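Local coordinates for dihydrodipicolinate synthase family protein (Sinorhizobium meliloti, PDB 4DNH) that is of unknown function but has a TIM-barrel fold and may be related to dihydrodipicolinate synthases, at residues A[26-37]-A[287-295]. Numbering follows the deposited sequence.
Sequences NSRDAKAFSRVA and SAALEALGS
The Arg-28 guanidinium lies between two carbons: Ala-288 CA is over the centre of one face, 3.4 Å above the plane, and Asn-26 CB is over the opposite face, displaced toward the rim. Glu-291 OE1 sits at its edge, near the plane. Leu-290 CB occupies one face of the Phe-33 ring, and Leu-293 CD1 lies over one face of the Arg-35 guanidinium. These groups join the loop leading into strand 37-40, first of eight parallel strands closed into a TIM barrel, to helix 283-294, which follows the eighth strand, 273-276, so the contact lies where the barrel closes.

Arg-28 reaches the helix with an extended chain from CG to NE. NE gives a salt-bridged hydrogen bond to Glu-291 OE1 (2.6 Å, 149° at the hydrogen), meeting the oxygen from above the carboxylate plane, while NH2 donates to Ser-287 OG at 2.7 Å. Glu-291 CG stands anti to its own nitrogen (chi1 -176°), and the extended chain carries the carboxylate across Arg-28. Because Ser-287 OG also bonds Leu-74 O, the pairing extends to the segment before strand 77-80. A methionine in place of Arg-28 would probably leave Glu-291 without its charge partner and Ser-287 OG without this donor.

The apolar evidence is a CH-pi contact: Leu-290 CB stands 3.7 Å from the Phe-33 centroid, 14° off the normal. On the same leucine, CD1 meets Ala-37 CB at 3.4 Å, bringing the helix against the start of the barrel strand. Farther along, Ser-34 OG rests 3.4 Å from Gly-294 CA. One water links the backbones there, accepting from Ser-34 N at 2.6 Å and donating to Leu-290 O at 2.7 Å.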
ATOM      1  N   ASN A  26      -9.651 -11.398  14.501  1.00 54.99           N
ATOM      2  CA  ASN A  26      -9.861 -11.008  15.896  1.00 55.16           C
ATOM      3  C   ASN A  26      -9.667  -9.501  16.038  1.00 53.48           C
ATOM      4  O   ASN A  26      -8.635  -8.962  15.655  1.00 55.79           O
ATOM      5  CB  ASN A  26      -8.939 -11.809  16.828  1.00 57.00           C
ATOM      6  CG  ASN A  26      -9.286 -11.657  18.311  1.00 63.19           C
ATOM      7  OD1 ASN A  26      -8.469 -11.975  19.173  1.00 65.61           O
ATOM      8  ND2 ASN A  26     -10.493 -11.186  18.615  1.00 67.15           N
ATOM      9  N   SER A  27     -10.691  -8.825  16.538  1.00 51.43           N
ATOM     10  CA  SER A  27     -10.654  -7.386  16.781  1.00 51.41           C
ATOM     11  C   SER A  27      -9.518  -7.040  17.744  1.00 50.86           C
ATOM     12  O   SER A  27      -9.282  -7.764  18.693  1.00 52.23           O
ATOM     13  CB  SER A  27     -11.992  -6.935  17.383  1.00 53.40           C
ATOM     14  OG  SER A  27     -12.379  -5.664  16.889  1.00 52.75           O
ATOM     15  N   ARG A  28      -8.809  -5.945  17.487  1.00 49.51           N
ATOM     16  CA  ARG A  28      -7.612  -5.593  18.255  1.00 49.63           C
ATOM     17  C   ARG A  28      -7.414  -4.095  18.263  1.00 49.93           C
ATOM     18  O   ARG A  28      -7.808  -3.392  17.327  1.00 48.26           O
ATOM     19  CB  ARG A  28      -6.337  -6.248  17.676  1.00 49.87           C
ATOM     20  CG  ARG A  28      -6.252  -7.759  17.821  1.00 50.36           C
ATOM     21  CD  ARG A  28      -4.904  -8.345  17.410  1.00 49.86           C
ATOM     22  NE  ARG A  28      -4.985  -9.803  17.466  1.00 49.97           N
ATOM     23  CZ  ARG A  28      -5.363 -10.580  16.451  1.00 49.84           C
ATOM     24  NH1 ARG A  28      -5.431 -11.894  16.625  1.00 48.40           N
ATOM     25  NH2 ARG A  28      -5.658 -10.053  15.255  1.00 48.57           N
ATOM     26  N   ASP A  29      -6.785  -3.634  19.337  1.00 54.20           N
ATOM     27  CA  ASP A  29      -6.449  -2.242  19.576  1.00 58.08           C
ATOM     28  C   ASP A  29      -4.985  -2.088  19.211  1.00 57.28           C
ATOM     29  O   ASP A  29      -4.173  -2.952  19.553  1.00 58.64           O
ATOM     30  CB  ASP A  29      -6.639  -1.942  21.079  1.00 61.95           C
ATOM     31  CG  ASP A  29      -6.655  -0.455  21.398  1.00 64.21           C
ATOM     32  OD1 ASP A  29      -5.713   0.272  21.009  1.00 63.47           O
ATOM     33  OD2 ASP A  29      -7.613  -0.011  22.069  1.00 69.14           O
ATOM     34  N   ALA A  30      -4.643  -0.989  18.539  1.00 55.19           N
ATOM     35  CA  ALA A  30      -3.257  -0.729  18.121  1.00 54.34           C
ATOM     36  C   ALA A  30      -2.266  -0.738  19.293  1.00 61.87           C
ATOM     37  O   ALA A  30      -1.084  -1.043  19.112  1.00 63.82           O
ATOM     38  CB  ALA A  30      -3.160   0.579  17.348  1.00 50.31           C
ATOM     39  N   LYS A  31      -2.756  -0.419  20.491  1.00 64.49           N
ATOM     40  CA  LYS A  31      -1.923  -0.417  21.691  1.00 70.67           C
ATOM     41  C   LYS A  31      -1.357  -1.799  22.061  1.00 69.45           C
ATOM     42  O   LYS A  31      -0.371  -1.887  22.793  1.00 71.29           O
ATOM     43  CB  LYS A  31      -2.667   0.221  22.870  1.00 76.59           C
ATOM     44  CG  LYS A  31      -2.561   1.739  22.887  1.00 82.59           C
ATOM     45  CD  LYS A  31      -3.820   2.394  23.433  1.00 88.76           C
ATOM     46  CE  LYS A  31      -3.829   2.454  24.953  1.00 92.41           C
ATOM     47  NZ  LYS A  31      -4.967   3.277  25.445  1.00 94.54           N
ATOM     48  N   ALA A  32      -1.964  -2.866  21.548  1.00 65.84           N
ATOM     49  CA  ALA A  32      -1.435  -4.214  21.745  1.00 66.07           C
ATOM     50  C   ALA A  32      -0.158  -4.453  20.928  1.00 66.44           C
ATOM     51  O   ALA A  32       0.564  -5.425  21.175  1.00 69.09           O
ATOM     52  CB  ALA A  32      -2.493  -5.262  21.413  1.00 64.57           C
ATOM     53  N   PHE A  33       0.114  -3.569  19.964  1.00 63.30           N
ATOM     54  CA  PHE A  33       1.306  -3.677  19.111  1.00 60.10           C
ATOM     55  C   PHE A  33       2.484  -2.881  19.663  1.00 62.44           C
ATOM     56  O   PHE A  33       2.306  -1.904  20.400  1.00 66.30           O
ATOM     57  CB  PHE A  33       1.038  -3.185  17.677  1.00 55.97           C
ATOM     58  CG  PHE A  33      -0.203  -3.746  17.039  1.00 52.77           C
ATOM     59  CD1 PHE A  33      -0.737  -4.970  17.438  1.00 53.78           C
ATOM     60  CD2 PHE A  33      -0.818  -3.056  16.007  1.00 49.10           C
ATOM     61  CE1 PHE A  33      -1.877  -5.480  16.841  1.00 51.98           C
ATOM     62  CE2 PHE A  33      -1.948  -3.562  15.399  1.00 48.45           C
ATOM     63  CZ  PHE A  33      -2.479  -4.779  15.814  1.00 49.48           C
ATOM     64  N   SER A  34       3.685  -3.302  19.280  1.00 59.99           N
ATOM     65  CA  SER A  34       4.905  -2.572  19.571  1.00 59.58           C
ATOM     66  C   SER A  34       5.439  -1.941  18.295  1.00 59.52           C
ATOM     67  O   SER A  34       6.628  -1.621  18.209  1.00 59.82           O
ATOM     68  CB  SER A  34       5.957  -3.505  20.178  1.00 58.67           C
ATOM     69  OG  SER A  34       6.272  -4.577  19.311  1.00 56.69           O
ATOM     70  N   ARG A  35       4.558  -1.791  17.301  1.00 55.23           N
ATOM     71  CA  ARG A  35       4.890  -1.142  16.037  1.00 52.37           C
ATOM     72  C   ARG A  35       3.751  -0.233  15.617  1.00 51.25           C
ATOM     73  O   ARG A  35       2.614  -0.456  16.026  1.00 51.08           O
ATOM     74  CB  ARG A  35       5.098  -2.185  14.939  1.00 51.84           C
ATOM     75  CG  ARG A  35       6.249  -3.153  15.161  1.00 53.62           C
ATOM     76  CD  ARG A  35       7.591  -2.503  14.904  1.00 54.27           C
ATOM     77  NE  ARG A  35       8.687  -3.439  15.145  1.00 56.18           N
ATOM     78  CZ  ARG A  35       9.279  -3.612  16.323  1.00 57.52           C
ATOM     79  NH1 ARG A  35       8.890  -2.911  17.381  1.00 57.11           N
ATOM     80  NH2 ARG A  35      10.261  -4.492  16.445  1.00 58.40           N
ATOM     81  N   VAL A  36       4.061   0.774  14.793  1.00 50.98           N
ATOM     82  CA  VAL A  36       3.055   1.565  14.063  1.00 49.43           C
ATOM     83  C   VAL A  36       2.862   1.033  12.633  1.00 49.67           C
ATOM     84  O   VAL A  36       3.735   1.187  11.765  1.00 49.78           O
ATOM     85  CB  VAL A  36       3.430   3.059  14.013  1.00 50.94           C
ATOM     86  CG1 VAL A  36       2.364   3.859  13.269  1.00 52.42           C
ATOM     87  CG2 VAL A  36       3.610   3.603  15.420  1.00 49.95           C
ATOM     88  N   ALA A  37       1.704   0.415  12.396  1.00 47.80           N
ATOM     89  CA  ALA A  37       1.433  -0.315  11.161  1.00 42.00           C
ATOM     90  C   ALA A  37       0.233   0.248  10.443  1.00 42.27           C
ATOM     91  O   ALA A  37      -0.850   0.334  11.025  1.00 43.05           O
ATOM     92  CB  ALA A  37       1.198  -1.779  11.465  1.00 39.65           C
ATOM     93  N   SER A 287      -2.295  -8.343  11.805  1.00 44.65           N
ATOM     94  CA  SER A 287      -2.812  -7.966  13.094  1.00 45.01           C
ATOM     95  C   SER A 287      -2.388  -8.995  14.147  1.00 47.79           C
ATOM     96  O   SER A 287      -1.759  -8.638  15.144  1.00 49.09           O
ATOM     97  CB  SER A 287      -4.333  -7.840  13.030  1.00 45.57           C
ATOM     98  OG  SER A 287      -4.897  -7.622  14.316  1.00 47.29           O
ATOM     99  N   ALA A 288      -2.711 -10.266  13.912  1.00 48.46           N
ATOM    100  CA  ALA A 288      -2.375 -11.341  14.855  1.00 49.65           C
ATOM    101  C   ALA A 288      -0.880 -11.399  15.154  1.00 51.07           C
ATOM    102  O   ALA A 288      -0.479 -11.675  16.284  1.00 55.47           O
ATOM    103  CB  ALA A 288      -2.863 -12.686  14.337  1.00 48.62           C
ATOM    104  N   ALA A 289      -0.063 -11.129  14.143  1.00 48.68           N
ATOM    105  CA  ALA A 289       1.384 -11.199  14.297  1.00 47.84           C
ATOM    106  C   ALA A 289       1.956  -9.967  14.980  1.00 48.27           C
ATOM    107  O   ALA A 289       2.866 -10.080  15.790  1.00 54.29           O
ATOM    108  CB  ALA A 289       2.052 -11.450  12.958  1.00 45.95           C
ATOM    109  N   LEU A 290       1.423  -8.798  14.667  1.00 46.24           N
ATOM    110  CA  LEU A 290       1.821  -7.583  15.357  1.00 49.64           C
ATOM    111  C   LEU A 290       1.475  -7.641  16.844  1.00 53.94           C
ATOM    112  O   LEU A 290       2.158  -7.027  17.667  1.00 56.41           O
ATOM    113  CB  LEU A 290       1.177  -6.354  14.713  1.00 48.79           C
ATOM    114  CG  LEU A 290       1.693  -5.935  13.332  1.00 46.07           C
ATOM    115  CD1 LEU A 290       0.739  -4.941  12.698  1.00 45.10           C
ATOM    116  CD2 LEU A 290       3.096  -5.363  13.377  1.00 45.13           C
ATOM    117  N   GLU A 291       0.425  -8.379  17.191  1.00 55.01           N
ATOM    118  CA  GLU A 291       0.096  -8.593  18.592  1.00 58.98           C
ATOM    119  C   GLU A 291       1.157  -9.456  19.273  1.00 60.49           C
ATOM    120  O   GLU A 291       1.649  -9.105  20.349  1.00 62.82           O
ATOM    121  CB  GLU A 291      -1.285  -9.220  18.758  1.00 61.85           C
ATOM    122  CG  GLU A 291      -1.690  -9.357  20.221  1.00 68.85           C
ATOM    123  CD  GLU A 291      -2.937 -10.202  20.439  1.00 76.74           C
ATOM    124  OE1 GLU A 291      -3.559 -10.655  19.452  1.00 76.71           O
ATOM    125  OE2 GLU A 291      -3.296 -10.420  21.615  1.00 82.06           O
ATOM    126  N   ALA A 292       1.506 -10.577  18.645  1.00 60.60           N
ATOM    127  CA  ALA A 292       2.551 -11.467  19.164  1.00 63.28           C
ATOM    128  C   ALA A 292       3.895 -10.736  19.341  1.00 63.28           C
ATOM    129  O   ALA A 292       4.538 -10.869  20.382  1.00 65.77           O
ATOM    130  CB  ALA A 292       2.706 -12.691  18.276  1.00 63.25           C
ATOM    131  N   LEU A 293       4.294  -9.949  18.337  1.00 59.57           N
ATOM    132  CA  LEU A 293       5.505  -9.122  18.413  1.00 57.56           C
ATOM    133  C   LEU A 293       5.462  -8.137  19.583  1.00 59.88           C
ATOM    134  O   LEU A 293       6.468  -7.956  20.284  1.00 64.01           O
ATOM    135  CB  LEU A 293       5.690  -8.345  17.119  1.00 54.36           C
ATOM    136  CG  LEU A 293       7.071  -8.030  16.551  1.00 54.40           C
ATOM    137  CD1 LEU A 293       6.933  -6.877  15.570  1.00 53.86           C
ATOM    138  CD2 LEU A 293       8.122  -7.705  17.594  1.00 55.45           C
ATOM    139  N   GLY A 294       4.303  -7.500  19.778  1.00 57.43           N
ATOM    140  CA  GLY A 294       4.069  -6.588  20.897  1.00 57.63           C
ATOM    141  C   GLY A 294       4.036  -7.288  22.249  1.00 62.12           C
ATOM    142  O   GLY A 294       4.244  -6.658  23.287  1.00 61.63           O
ATOM    143  N   SER A 295       3.768  -8.594  22.238  1.00 65.17           N
ATOM    144  CA  SER A 295       3.822  -9.417  23.451  1.00 68.53           C
ATOM    145  C   SER A 295       5.202 -10.077  23.626  1.00 74.73           C
ATOM    146  O   SER A 295       5.336 -11.061  24.355  1.00 78.35           O
ATOM    147  CB  SER A 295       2.724 -10.492  23.420  1.00 65.88           C
ATOM    148  OG  SER A 295       1.454  -9.951  23.744  1.00 63.68           O
TER
HETATM  149  O   HOH W   1       4.030  -5.157  17.467  1.00 42.08           O